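Local coordinates for possible flavin reductase (Haemophilus somnus 129PT, PDB 2R0X), which probably acts as a flavin reductase that binds FMN and uses NADPH to reduce riboflavin, at residues H31-S36 / V50-N55; R57-F62 / T128-I133; V67-T72 / T100-G105; S79-F84 / R153-V158; N96-T101 / M108-L113. All coordinates share one frame; numbering follows the deposited sequence. Where two conformers were deposited one is given.

Interaction 1 (H31-S36 / V50-N55). With ACT (acetate ion), chain F; ACT (acetate ion), chain B.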
# COMPACT_ATOMS: atom_id res chain seq x y z
N HIS A 31 16.08 15.64 1.52
CA HIS A 31 15.39 15.27 0.28
C HIS A 31 14.12 14.56 0.68
O HIS A 31 14.11 13.79 1.63
CB HIS A 31 16.24 14.35 -0.59
CG HIS A 31 17.56 14.95 -0.89
ND1 HIS A 31 17.76 15.86 -1.90
CD2 HIS A 31 18.75 14.84 -0.25
CE1 HIS A 31 19.02 16.24 -1.91
NE2 HIS A 31 19.65 15.63 -0.91
N GLY A 32 13.06 14.78 -0.05
CA GLY A 32 11.86 13.98 0.23
C GLY A 32 10.86 14.08 -0.89
O GLY A 32 11.01 14.88 -1.80
N PHE A 33 9.82 13.27 -0.80
CA PHE A 33 8.76 13.22 -1.79
C PHE A 33 7.49 12.67 -1.16
O PHE A 33 7.52 11.85 -0.27
CB PHE A 33 9.15 12.40 -3.03
CG PHE A 33 9.35 10.92 -2.79
CD1 PHE A 33 10.55 10.44 -2.29
CD2 PHE A 33 8.36 9.98 -3.07
CE1 PHE A 33 10.76 9.11 -2.07
CE2 PHE A 33 8.61 8.60 -2.82
CZ PHE A 33 9.80 8.20 -2.32
N THR A 34 6.36 13.12 -1.70
CA THR A 34 5.04 12.59 -1.30
C THR A 34 4.82 11.22 -1.94
O THR A 34 5.05 11.06 -3.14
CB THR A 34 3.94 13.56 -1.67
OG1 THR A 34 4.22 14.80 -1.03
CG2 THR A 34 2.56 13.07 -1.23
N ALA A 35 4.33 10.27 -1.15
CA ALA A 35 4.04 8.92 -1.64
C ALA A 35 2.74 8.40 -1.08
O ALA A 35 2.41 8.63 0.07
CB ALA A 35 5.16 7.97 -1.23
N SER A 36 2.05 7.63 -1.91
CA SER A 36 0.94 6.81 -1.45
C SER A 36 1.25 5.31 -1.49
O SER A 36 0.59 4.51 -0.78
CB SER A 36 -0.30 7.08 -2.29
OG SER A 36 0.00 7.02 -3.67
N VAL A 50 8.31 0.91 0.07
CA VAL A 50 8.01 2.18 -0.54
C VAL A 50 8.31 2.03 -2.02
O VAL A 50 9.41 1.60 -2.38
CB VAL A 50 8.92 3.30 0.03
CG1 VAL A 50 8.63 4.62 -0.71
CG2 VAL A 50 8.71 3.43 1.54
N CYS A 51 7.36 2.38 -2.88
CA CYS A 51 7.61 2.41 -4.32
C CYS A 51 8.08 3.82 -4.72
O CYS A 51 7.58 4.82 -4.21
CB CYS A 51 6.41 1.96 -5.12
SG CYS A 51 5.83 0.34 -4.75
N ILE A 52 9.07 3.90 -5.59
CA ILE A 52 9.70 5.15 -5.98
C ILE A 52 9.89 5.10 -7.48
O ILE A 52 10.26 4.06 -8.06
CB ILE A 52 11.02 5.42 -5.21
CG1 ILE A 52 11.51 6.86 -5.43
CG2 ILE A 52 12.05 4.36 -5.54
CD1 ILE A 52 12.67 7.24 -4.51
N ASN A 53 9.67 6.24 -8.13
CA ASN A 53 9.96 6.39 -9.54
C ASN A 53 11.47 6.51 -9.71
O ASN A 53 12.09 7.43 -9.16
CB ASN A 53 9.22 7.60 -10.15
CG ASN A 53 9.31 7.61 -11.67
OD1 ASN A 53 10.37 7.46 -12.24
ND2 ASN A 53 8.16 7.78 -12.33
N SER A 54 12.08 5.58 -10.44
CA SER A 54 13.53 5.57 -10.56
C SER A 54 14.09 6.66 -11.45
O SER A 54 15.29 6.83 -11.54
CB SER A 54 14.07 4.23 -10.97
OG SER A 54 13.59 3.91 -12.23
N ASN A 55 13.20 7.44 -12.05
CA ASN A 55 13.57 8.58 -12.85
C ASN A 55 13.38 9.89 -12.12
O ASN A 55 13.69 10.95 -12.67
CB ASN A 55 12.74 8.59 -14.13
CG ASN A 55 12.80 7.27 -14.86
OD1 ASN A 55 13.83 6.98 -15.47
ND2 ASN A 55 11.75 6.40 -14.73
C ACT F . 23.01 13.65 -1.31
O ACT F . 23.10 13.98 -2.48
OXT ACT F . 22.33 14.43 -0.65
CH3 ACT F . 23.84 12.55 -0.71
C ACT B . 5.50 8.50 -9.73
O ACT B . 5.12 7.63 -8.91
OXT ACT B . 5.34 8.25 -10.94
CH3 ACT B . 6.19 9.75 -9.29
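Phe-33 makes the apolar contacts, meeting Ile-52 and Val-50 across the hairpin 30-43/46-53. The strands have splayed apart here, with axes 8.8 Å apart at 114°, and the Phe-33 ring bridges them. Phe-33 CE1 lies 3.6 Å from Ile-52 CD1, and the two side chains cross at about a right angle. Val-50 CG1 is more distant, 4.1 Å from Phe-33 CZ. The Phe-33 torsion (chi1 67°) sets CG between the backbone N and the carbonyl carbon, and the ring stands out from its strand. Across the two segments, Cys-51 O comes up at the ring edge, 4.2 Å from Phe-33 CE2. No hydrogen bond joins the segments.

Polar bonds sit at the ends. Asn-53 OD1 accepts from Asn-55 N (2.8 Å, in the carbonyl plane), which makes an Asx turn. The same oxygen also takes Asn-55 ND2. Asn-53 ND2 and His-31 NE2 each bind an acetate, probably from the crystallisation liquor.

Phe-62 meets the Phe-33 ring edge-to-face, and a sulfate lies about 3 Å from the Phe-33 side chain at the nearest atoms. The chemistry implies that apolar packing alone joins these segments directly, while the Asx turn shapes the strand end.

Interaction 2 (R57-F62 / T128-I133). With SO4 (sulfate ion), chain H; SO4 (sulfate ion), chain I; ACT (acetate ion), chain B; ACT (acetate ion), chain F.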
# COMPACT_ATOMS: atom_id res chain seq x y z
N ARG A 57 13.74 13.03 -9.49
CA ARG A 57 14.81 13.78 -8.88
C ARG A 57 15.23 13.16 -7.55
O ARG A 57 16.43 13.05 -7.26
CB ARG A 57 14.33 15.22 -8.70
CG ARG A 57 15.25 16.07 -7.89
CD ARG A 57 14.78 17.50 -7.86
NE ARG A 57 13.47 17.61 -7.22
CZ ARG A 57 12.87 18.75 -6.96
NH1 ARG A 57 13.49 19.88 -7.19
NH2 ARG A 57 11.66 18.73 -6.42
N ALA A 58 14.26 12.71 -6.77
CA ALA A 58 14.48 12.10 -5.48
C ALA A 58 15.39 10.87 -5.49
O ALA A 58 16.10 10.59 -4.52
CB ALA A 58 13.10 11.71 -4.82
N TYR A 59 15.30 10.09 -6.55
CA TYR A 59 15.69 8.69 -6.53
C TYR A 59 17.13 8.44 -6.10
O TYR A 59 17.39 7.63 -5.23
CB TYR A 59 15.45 8.08 -7.88
CG TYR A 59 15.90 6.66 -7.97
CD1 TYR A 59 15.20 5.64 -7.38
CD2 TYR A 59 16.95 6.33 -8.77
CE1 TYR A 59 15.61 4.31 -7.55
CE2 TYR A 59 17.38 5.04 -8.95
CZ TYR A 59 16.70 4.02 -8.34
OH TYR A 59 17.15 2.72 -8.55
N GLU A 60 18.08 9.11 -6.72
CA GLU A 60 19.46 8.74 -6.43
C GLU A 60 19.90 9.11 -5.00
O GLU A 60 20.87 8.53 -4.50
CB GLU A 60 20.43 9.30 -7.48
CG GLU A 60 20.25 8.69 -8.87
CD GLU A 60 20.62 7.20 -8.99
OE1 GLU A 60 21.20 6.61 -8.06
OE2 GLU A 60 20.32 6.62 -10.05
N HIS A 61 19.19 10.03 -4.34
CA HIS A 61 19.49 10.33 -2.96
C HIS A 61 19.16 9.15 -2.05
O HIS A 61 19.88 8.82 -1.13
CB HIS A 61 18.70 11.59 -2.54
CG HIS A 61 18.95 12.79 -3.43
ND1 HIS A 61 20.14 13.48 -3.43
CD2 HIS A 61 18.16 13.41 -4.35
CE1 HIS A 61 20.09 14.46 -4.32
NE2 HIS A 61 18.90 14.45 -4.88
N PHE A 62 18.08 8.45 -2.37
CA PHE A 62 17.68 7.27 -1.62
C PHE A 62 18.65 6.11 -1.89
O PHE A 62 19.03 5.38 -0.99
CB PHE A 62 16.21 6.93 -1.92
CG PHE A 62 15.28 7.94 -1.31
CD1 PHE A 62 14.81 7.79 -0.03
CD2 PHE A 62 15.00 9.12 -2.00
CE1 PHE A 62 13.97 8.78 0.55
CE2 PHE A 62 14.23 10.15 -1.39
CZ PHE A 62 13.68 9.94 -0.15
N THR A 128 9.88 1.38 -14.60
CA THR A 128 10.10 2.78 -14.26
C THR A 128 10.14 3.04 -12.75
O THR A 128 10.49 4.14 -12.34
CB THR A 128 9.02 3.68 -14.84
OG1 THR A 128 7.77 3.26 -14.34
CG2 THR A 128 9.04 3.64 -16.37
N HIS A 129 9.75 2.06 -11.94
CA HIS A 129 9.76 2.21 -10.49
C HIS A 129 10.65 1.16 -9.87
O HIS A 129 10.90 0.08 -10.44
CB HIS A 129 8.33 2.13 -9.91
CG HIS A 129 7.51 3.32 -10.24
ND1 HIS A 129 7.13 3.64 -11.52
CD2 HIS A 129 6.99 4.27 -9.44
CE1 HIS A 129 6.39 4.75 -11.48
NE2 HIS A 129 6.32 5.16 -10.24
N ASP A 130 11.07 1.46 -8.66
CA ASP A 130 11.73 0.48 -7.81
C ASP A 130 10.86 0.29 -6.55
O ASP A 130 10.11 1.17 -6.13
CB ASP A 130 13.11 0.95 -7.33
CG ASP A 130 14.22 0.81 -8.32
OD1 ASP A 130 14.01 0.33 -9.43
OD2 ASP A 130 15.36 1.20 -7.94
N ILE A 131 11.00 -0.90 -5.98
CA ILE A 131 10.47 -1.22 -4.66
C ILE A 131 11.64 -1.16 -3.67
O ILE A 131 12.64 -1.87 -3.82
CB ILE A 131 9.83 -2.60 -4.60
CG1 ILE A 131 8.76 -2.74 -5.68
CG2 ILE A 131 9.23 -2.88 -3.21
CD1 ILE A 131 8.24 -4.20 -5.82
N LEU A 132 11.51 -0.28 -2.68
CA LEU A 132 12.46 -0.14 -1.60
C LEU A 132 11.94 -0.97 -0.42
O LEU A 132 10.87 -0.69 0.10
CB LEU A 132 12.64 1.32 -1.21
CG LEU A 132 12.88 2.32 -2.29
CD1 LEU A 132 12.93 3.75 -1.78
CD2 LEU A 132 14.15 1.99 -3.06
N ILE A 133 12.71 -1.99 -0.05
CA ILE A 133 12.40 -2.84 1.09
C ILE A 133 13.07 -2.25 2.30
O ILE A 133 14.29 -2.05 2.28
CB ILE A 133 12.94 -4.27 0.91
CG1 ILE A 133 12.29 -4.92 -0.30
CG2 ILE A 133 12.67 -5.10 2.12
CD1 ILE A 133 10.81 -4.88 -0.28
S SO4 H . 11.16 14.83 -6.38
O1 SO4 H . 12.40 15.40 -5.86
O2 SO4 H . 11.41 13.59 -7.01
O3 SO4 H . 10.68 15.87 -7.26
O4 SO4 H . 10.19 14.70 -5.29
S SO4 I . 17.91 18.07 -5.74
O1 SO4 I . 18.90 18.25 -4.66
O2 SO4 I . 18.08 16.74 -6.34
O3 SO4 I . 18.14 19.11 -6.77
O4 SO4 I . 16.58 18.27 -5.17
C ACT B . 5.50 8.50 -9.73
O ACT B . 5.12 7.63 -8.91
OXT ACT B . 5.34 8.25 -10.94
CH3 ACT B . 6.19 9.75 -9.29
C ACT F . 23.01 13.65 -1.31
O ACT F . 23.10 13.98 -2.48
OXT ACT F . 22.33 14.43 -0.65
CH3 ACT F . 23.84 12.55 -0.71
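Tyr-59 and Asp-130 are aimed at each other by their first torsions. Tyr-59 has CG opposite the backbone N (chi1 177°), which sends the ring out from helix 59-65. Asp-130 has CG opposite its carbonyl carbon (chi1 -79°), which brings OD2 to the Tyr-59 hydroxyl. Tyr-59 OH donates a hydrogen bond to Asp-130 OD2. The measured 2.4 Å between these two atoms is very short, so its exact length is doubtful. OD2 lies at the edge of the ring, in its plane. Ring and carboxylate planes are 71° apart. The other carboxylate oxygen, OD1, is bonded to His-125 ND1, so the carboxylate has a partner at each oxygen.

Anions, probably from the crystallisation liquor, lie along segment 57-62. One sulfate is held by Arg-57 NE (2.8 Å to O1) and by Ala-58 N (3.0 Å to O2). A second sulfate takes His-61 NE2, and His-61 ND1 holds an acetate. On the strand side, His-129 NE2 reaches another acetate.

Asp-130 pairs through its backbone with Ile-52 on strand 46-53. Tyr-59 and Phe-62 rest on Ile-52, and the Tyr-59 bond pins helix 59-65 to strand 129-141 of the split barrel-like sheet.

Interaction 3 (V67-T72 / T100-G105)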
# COMPACT_ATOMS: atom_id res chain seq x y z
N VAL A 67 18.85 4.93 3.59
CA VAL A 67 17.95 5.08 4.73
C VAL A 67 16.82 5.98 4.29
O VAL A 67 17.01 6.80 3.37
CB VAL A 67 18.67 5.68 5.96
CG1 VAL A 67 19.68 4.64 6.55
CG2 VAL A 67 19.34 7.00 5.66
N LEU A 68 15.66 5.85 4.92
CA LEU A 68 14.56 6.76 4.66
C LEU A 68 13.68 6.80 5.90
O LEU A 68 13.68 5.90 6.72
CB LEU A 68 13.77 6.37 3.41
CG LEU A 68 13.08 5.03 3.31
CD1 LEU A 68 11.80 4.98 4.13
CD2 LEU A 68 12.73 4.76 1.86
N MSE A 69 12.88 7.86 5.96
CA MSE A 69 11.82 8.03 6.95
C MSE A 69 10.48 8.07 6.24
O MSE A 69 10.33 8.85 5.29
CB MSE A 69 12.04 9.34 7.68
CG MSE A 69 10.99 9.66 8.74
SE MSE A 69 11.20 8.82 10.45
CE MSE A 69 12.91 9.69 10.85
N VAL A 70 9.53 7.25 6.67
CA VAL A 70 8.15 7.37 6.20
C VAL A 70 7.41 8.24 7.23
O VAL A 70 7.26 7.84 8.37
CB VAL A 70 7.45 6.02 6.04
CG1 VAL A 70 6.00 6.19 5.64
CG2 VAL A 70 8.20 5.19 4.97
N ASN A 71 6.99 9.42 6.80
CA ASN A 71 6.21 10.34 7.64
C ASN A 71 4.76 10.34 7.20
O ASN A 71 4.42 10.95 6.16
CB ASN A 71 6.79 11.76 7.50
CG ASN A 71 8.23 11.85 7.90
OD1 ASN A 71 8.56 11.84 9.09
ND2 ASN A 71 9.12 11.93 6.92
N THR A 72 3.95 9.59 7.91
CA THR A 72 2.53 9.46 7.55
C THR A 72 1.77 10.70 8.02
O THR A 72 2.00 11.16 9.14
CB THR A 72 1.97 8.19 8.20
OG1 THR A 72 2.76 7.07 7.83
CG2 THR A 72 0.47 7.97 7.78
N THR A 100 13.08 16.89 12.71
CA THR A 100 14.17 16.43 13.58
C THR A 100 14.73 15.12 13.02
O THR A 100 14.63 14.88 11.81
CB THR A 100 13.71 16.30 15.04
OG1 THR A 100 14.86 16.06 15.86
CG2 THR A 100 12.72 15.18 15.23
N THR A 101 15.37 14.32 13.86
CA THR A 101 15.85 13.01 13.43
C THR A 101 15.57 12.01 14.51
O THR A 101 15.36 12.37 15.67
CB THR A 101 17.37 13.00 13.05
OG1 THR A 101 18.19 13.24 14.19
CG2 THR A 101 17.74 13.95 11.92
N LEU A 102 15.54 10.74 14.13
CA LEU A 102 15.43 9.62 15.05
C LEU A 102 16.79 8.91 15.09
O LEU A 102 17.64 9.30 15.85
CB LEU A 102 14.24 8.71 14.72
CG LEU A 102 12.85 9.26 15.03
CD1 LEU A 102 11.76 8.29 14.49
CD2 LEU A 102 12.66 9.49 16.51
N THR A 103 16.96 7.88 14.28
CA THR A 103 18.17 7.08 14.25
C THR A 103 19.01 7.24 12.98
O THR A 103 20.25 7.32 13.05
CB THR A 103 17.83 5.59 14.51
OG1 THR A 103 17.21 5.42 15.80
CG2 THR A 103 19.12 4.79 14.51
N THR A 104 18.36 7.26 11.82
CA THR A 104 19.11 7.25 10.55
C THR A 104 19.64 8.59 10.08
O THR A 104 20.46 8.63 9.18
CB THR A 104 18.31 6.64 9.42
OG1 THR A 104 17.30 7.55 9.02
CG2 THR A 104 17.76 5.25 9.75
N GLY A 105 19.13 9.68 10.64
CA GLY A 105 19.37 10.98 10.09
C GLY A 105 18.37 11.43 9.04
O GLY A 105 18.32 12.63 8.71
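Val-67 packs against Thr-104, and the two side chains reach toward each other tip to tip. Their CB atoms are 3.6 Å apart. Both Val-67 methyls also approach the threonine, with Val-67 CG1 3.8 Å from Thr-104 CG2. The threonine torsion (chi1 73°) places OG1 between the backbone N and the carbonyl carbon, and leaves CG2 beside the backbone N. The methyl therefore takes part in the apolar contact, while the hydroxyl has polar partners outside the two segments. OG1 is hydrogen-bonded to Asp-117 OD1 and to Ser-106 OG, and Asp-117 OD2 also takes Thr-103 N, so one carboxylate ties down two successive loop residues.

The second touch is looser. Met-69, a selenomethionine, meets Leu-102 at about a right angle. Met-69 CE and SE are both 4.1 Å from Leu-102 CD1. The Met-69 chain bends at chi2 (81°) and again at chi3, which brings SE and CE against Leu-102. No hydrogen bond passes between 67-72 and 100-105.

On the other side of the strand, Leu-68 packs on Leu-132 and Val-22 in the interior.

Strand 67-72 is part of the curled antiparallel sheet of a split barrel-like fold, the kind found in FMN-binding flavin reductases. Here the loop of the small hairpin 99-100/108-109 packs on Val-67 and Met-69, on the side of the strand away from Leu-68.

Interaction 4 (S79-F84 / R153-V158). With SO4 (sulfate ion), chain G; ACT (acetate ion), chain D.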
# COMPACT_ATOMS: atom_id res chain seq x y z
N SER A 79 -1.60 20.55 2.60
CA SER A 79 -0.73 21.48 1.86
C SER A 79 0.67 20.90 1.78
O SER A 79 1.28 20.91 0.73
CB SER A 79 -0.74 22.90 2.47
OG SER A 79 0.19 23.76 1.84
N LEU A 80 1.15 20.34 2.89
CA LEU A 80 2.49 19.78 2.89
C LEU A 80 2.59 18.64 1.87
O LEU A 80 3.61 18.48 1.16
CB LEU A 80 2.89 19.35 4.29
CG LEU A 80 4.37 19.16 4.51
CD1 LEU A 80 5.13 20.48 4.39
CD2 LEU A 80 4.53 18.55 5.90
N SER A 81 1.56 17.80 1.81
CA SER A 81 1.48 16.76 0.80
C SER A 81 1.66 17.34 -0.60
O SER A 81 2.48 16.86 -1.42
CB SER A 81 0.12 16.07 0.90
OG SER A 81 -0.04 15.13 -0.14
N ASN A 82 0.91 18.38 -0.93
CA ASN A 82 1.04 19.00 -2.23
C ASN A 82 2.43 19.57 -2.45
O ASN A 82 3.00 19.42 -3.54
CB ASN A 82 -0.02 20.11 -2.40
CG ASN A 82 -1.43 19.57 -2.56
OD1 ASN A 82 -1.63 18.36 -2.74
ND2 ASN A 82 -2.41 20.47 -2.52
N ILE A 83 3.00 20.23 -1.46
CA ILE A 83 4.31 20.81 -1.61
C ILE A 83 5.38 19.75 -1.93
O ILE A 83 6.24 19.97 -2.79
CB ILE A 83 4.65 21.57 -0.30
CG1 ILE A 83 3.86 22.89 -0.26
CG2 ILE A 83 6.18 21.77 -0.11
CD1 ILE A 83 3.79 23.48 1.14
N PHE A 84 5.31 18.62 -1.26
CA PHE A 84 6.27 17.54 -1.49
C PHE A 84 5.98 16.66 -2.73
O PHE A 84 6.74 15.78 -3.05
CB PHE A 84 6.45 16.71 -0.23
CG PHE A 84 7.49 17.27 0.71
CD1 PHE A 84 7.16 18.22 1.66
CD2 PHE A 84 8.79 16.77 0.65
CE1 PHE A 84 8.17 18.72 2.50
CE2 PHE A 84 9.74 17.27 1.50
CZ PHE A 84 9.41 18.23 2.45
N ARG A 153 -9.12 11.78 -6.17
CA ARG A 153 -8.26 12.92 -6.46
C ARG A 153 -8.47 14.10 -5.52
O ARG A 153 -8.04 15.22 -5.84
CB ARG A 153 -8.31 13.31 -7.95
CG ARG A 153 -7.88 12.20 -8.86
CD ARG A 153 -7.89 12.65 -10.30
NE ARG A 153 -7.34 11.64 -11.19
CZ ARG A 153 -8.04 10.74 -11.88
NH1 ARG A 153 -9.34 10.67 -11.76
NH2 ARG A 153 -7.42 9.88 -12.68
N VAL A 154 -9.07 13.85 -4.34
CA VAL A 154 -9.24 14.88 -3.31
C VAL A 154 -8.89 14.25 -1.95
O VAL A 154 -8.69 13.03 -1.82
CB VAL A 154 -10.65 15.50 -3.28
CG1 VAL A 154 -11.02 16.14 -4.63
CG2 VAL A 154 -11.65 14.45 -2.86
N TYR A 155 -8.74 15.12 -0.95
CA TYR A 155 -8.36 14.70 0.38
C TYR A 155 -9.55 14.48 1.30
O TYR A 155 -10.64 15.04 1.11
CB TYR A 155 -7.40 15.73 0.95
CG TYR A 155 -6.08 15.81 0.27
CD1 TYR A 155 -5.16 14.77 0.35
CD2 TYR A 155 -5.68 16.95 -0.38
CE1 TYR A 155 -3.92 14.84 -0.24
CE2 TYR A 155 -4.41 17.04 -0.95
CZ TYR A 155 -3.54 16.00 -0.87
OH TYR A 155 -2.28 16.11 -1.46
N HIS A 156 -9.29 13.66 2.32
CA HIS A 156 -10.26 13.18 3.26
C HIS A 156 -9.60 13.04 4.62
O HIS A 156 -8.39 12.88 4.70
CB HIS A 156 -10.78 11.79 2.83
CG HIS A 156 -11.28 11.78 1.43
ND1 HIS A 156 -12.56 12.14 1.07
CD2 HIS A 156 -10.63 11.50 0.29
CE1 HIS A 156 -12.68 12.04 -0.25
NE2 HIS A 156 -11.51 11.68 -0.75
N SER A 157 -10.44 13.07 5.65
CA SER A 157 -10.02 12.86 7.04
C SER A 157 -10.60 11.55 7.53
O SER A 157 -11.82 11.34 7.49
CB SER A 157 -10.53 14.03 7.89
OG SER A 157 -10.21 13.85 9.26
N VAL A 158 -9.72 10.66 8.00
CA VAL A 158 -10.17 9.41 8.58
C VAL A 158 -9.65 9.27 10.00
O VAL A 158 -8.45 9.23 10.20
CB VAL A 158 -9.71 8.21 7.74
CG1 VAL A 158 -10.17 6.92 8.41
CG2 VAL A 158 -10.32 8.35 6.37
OXT VAL A 158 -10.48 9.27 10.91
S SO4 G . -14.41 13.20 4.29
O1 SO4 G . -13.28 12.56 4.93
O2 SO4 G . -14.63 12.68 2.93
O3 SO4 G . -14.21 14.65 4.13
O4 SO4 G . -15.67 12.88 4.98
C ACT D . -3.95 10.95 -12.84
O ACT D . -4.30 10.21 -11.90
OXT ACT D . -2.89 11.58 -12.66
CH3 ACT D . -4.73 11.06 -14.11
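Tyr-155 OH lies between Ser-81 and Asn-82, linking helix 78-84 to the C-terminal strand of this split barrel-like fold. Two hydrogen bonds grip the hydroxyl. Tyr-155 OH accepts from Ser-81 OG at 2.8 Å and donates to Asn-82 OD1 at 2.7 Å, which fixes its proton direction. Asn-82 and Tyr-155 come from opposite directions, with OD1 at the ring edge. Amide and ring planes are 39° apart.

Torsions set the two helix groups. Ser-81 carries OG opposite its backbone N. Asn-82 has CG opposite its carbonyl carbon (chi1 -71°), which brings OD1 to the tyrosine hydroxyl. Further out, Ser-81 O accepts from Thr-34 OG1, and Tyr-155 packs on Leu-148 and meets the Tyr-150 ring. Farther along the strand, His-156 ND1 and Ser-157 N hold a sulfate, probably from the crystallisation liquor.

His-156 also touches Val-158 of the second subunit. At the bond to Asn-82 OD1, Tyr-155 OH sits 37° above the carbonyl plane and not on a lone pair.

Interaction 5 (N96-T101 / M108-L113)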
# COMPACT_ATOMS: atom_id res chain seq x y z
N ASN A 96 8.56 24.47 5.06
CA ASN A 96 7.14 24.50 5.35
C ASN A 96 6.69 23.65 6.53
O ASN A 96 5.49 23.50 6.77
CB ASN A 96 6.34 24.11 4.09
CG ASN A 96 6.28 25.21 3.13
OD1 ASN A 96 5.48 26.11 3.30
ND2 ASN A 96 7.12 25.15 2.09
N ALA A 97 7.63 23.05 7.24
CA ALA A 97 7.32 22.25 8.45
C ALA A 97 8.52 22.22 9.36
O ALA A 97 9.54 22.88 9.05
CB ALA A 97 6.92 20.80 8.04
N SER A 98 8.42 21.51 10.47
CA SER A 98 9.54 21.38 11.42
C SER A 98 10.00 19.95 11.39
O SER A 98 9.18 19.03 11.31
CB SER A 98 9.09 21.79 12.81
OG SER A 98 10.15 21.71 13.75
N TRP A 99 11.31 19.74 11.47
CA TRP A 99 11.91 18.44 11.27
C TRP A 99 12.95 18.17 12.36
O TRP A 99 13.69 19.06 12.79
CB TRP A 99 12.61 18.35 9.91
CG TRP A 99 11.71 18.75 8.79
CD1 TRP A 99 11.47 20.03 8.36
CD2 TRP A 99 10.90 17.90 7.97
NE1 TRP A 99 10.57 20.04 7.33
CE2 TRP A 99 10.19 18.74 7.08
CE3 TRP A 99 10.72 16.51 7.89
CZ2 TRP A 99 9.34 18.24 6.13
CZ3 TRP A 99 9.87 16.02 6.93
CH2 TRP A 99 9.19 16.87 6.07
N THR A 100 13.08 16.89 12.71
CA THR A 100 14.17 16.43 13.58
C THR A 100 14.73 15.12 13.02
O THR A 100 14.63 14.88 11.81
CB THR A 100 13.71 16.30 15.04
OG1 THR A 100 14.86 16.06 15.86
CG2 THR A 100 12.72 15.18 15.23
N THR A 101 15.37 14.32 13.86
CA THR A 101 15.85 13.01 13.43
C THR A 101 15.57 12.01 14.51
O THR A 101 15.36 12.37 15.67
CB THR A 101 17.37 13.00 13.05
OG1 THR A 101 18.19 13.24 14.19
CG2 THR A 101 17.74 13.95 11.92
N MSE A 108 12.67 13.59 10.27
CA MSE A 108 11.42 13.25 10.90
C MSE A 108 10.51 14.44 10.94
O MSE A 108 10.85 15.47 11.51
CB MSE A 108 11.65 12.79 12.33
CG MSE A 108 10.46 12.10 12.93
SE MSE A 108 10.39 11.95 14.83
CE MSE A 108 9.14 13.34 15.21
N LEU A 109 9.33 14.32 10.33
CA LEU A 109 8.36 15.38 10.30
C LEU A 109 7.69 15.47 11.67
O LEU A 109 7.05 14.53 12.14
CB LEU A 109 7.29 15.04 9.24
CG LEU A 109 6.10 16.02 9.14
CD1 LEU A 109 6.57 17.42 8.87
CD2 LEU A 109 5.16 15.54 8.06
N GLN A 110 7.81 16.65 12.28
CA GLN A 110 7.09 16.97 13.48
C GLN A 110 5.58 17.07 13.21
O GLN A 110 5.15 17.52 12.15
CB GLN A 110 7.64 18.27 14.08
CG GLN A 110 9.05 18.11 14.64
CD GLN A 110 9.09 17.17 15.81
OE1 GLN A 110 8.28 17.28 16.71
NE2 GLN A 110 10.02 16.22 15.80
N ASP A 111 4.81 16.70 14.24
CA ASP A 111 3.35 16.77 14.15
C ASP A 111 2.77 15.83 13.08
O ASP A 111 1.65 16.03 12.64
CB ASP A 111 2.88 18.23 13.91
CG ASP A 111 1.60 18.62 14.66
OD1 ASP A 111 1.13 17.85 15.52
OD2 ASP A 111 1.08 19.72 14.36
N ALA A 112 3.50 14.80 12.70
CA ALA A 112 3.00 13.80 11.79
C ALA A 112 2.09 12.80 12.50
O ALA A 112 2.08 12.67 13.72
CB ALA A 112 4.15 13.06 11.12
N LEU A 113 1.36 11.99 11.75
CA LEU A 113 0.55 10.94 12.29
C LEU A 113 1.41 9.79 12.83
O LEU A 113 1.15 9.22 13.88
CB LEU A 113 -0.43 10.42 11.26
CG LEU A 113 -1.54 9.51 11.77
CD1 LEU A 113 -2.58 10.37 12.46
CD2 LEU A 113 -2.16 8.72 10.61
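Leu-109 sets its CD1 methyl over one face of the Trp-99 ring, and this is the tightly packed part of the small antiparallel beta hairpin 99-100/108-109. Leu-109 CD1 is 3.9 Å from the centroid of the Trp-99 six-membered ring, a CH-pi contact 13° off the normal. The same methyl presses on Ala-97 CB at 3.5 Å, closer than usual for carbons. Trp-99 and Leu-109 form a non-hydrogen-bonded antiparallel pair. Thr-100 and Met-108 form the hydrogen-bonded pair beside it, with Thr-100 N to Met-108 O at 2.9 Å and Met-108 N to Thr-100 O at 2.8 Å. The Thr-100 and Met-108 side chains lie side by side on the sheet face away from Trp-99 and Leu-109.

The solvent side is held by backbone, Gln-110 N to Ser-98 O (2.9 Å), while the Ser-98 and Gln-110 side chains barely touch. Gln-110 itself lies in a type II turn from Leu-109 to Ala-112, with exposed Asp-111.

Trp-99 NE1 is bonded to Phe-94 O. Leu-109 and Ala-97 rest on Leu-80 of helix 78-84, and Met-108 packs on Met-69 of strand 67-72.

Overall arrangement
Interactions 1 and 2 meet within the sheet, where Ile-52 O is 2.8 Å from Asp-130 N. The His-31 ring of interaction 1 stacks on the His-61 ring of interaction 2, and both hold one acetate; a second, separate acetate joins Asn-53 and His-129. The sulfate beside Phe-33, Arg-57 and Ala-58, probably a crystallisation ion, may mark a pocket. The groups described here are ions, so the flavin site is not located by them. Phe-62 CE1 of interaction 2 is 3.7 Å from Leu-68 CB of interaction 3. Interactions 3 and 5 share Thr-100 and Thr-101. Helix 78-84 joins interaction 4 to interaction 1, with Thr-34 OG1 2.7 Å from Ser-81 O, and also touches interaction 5.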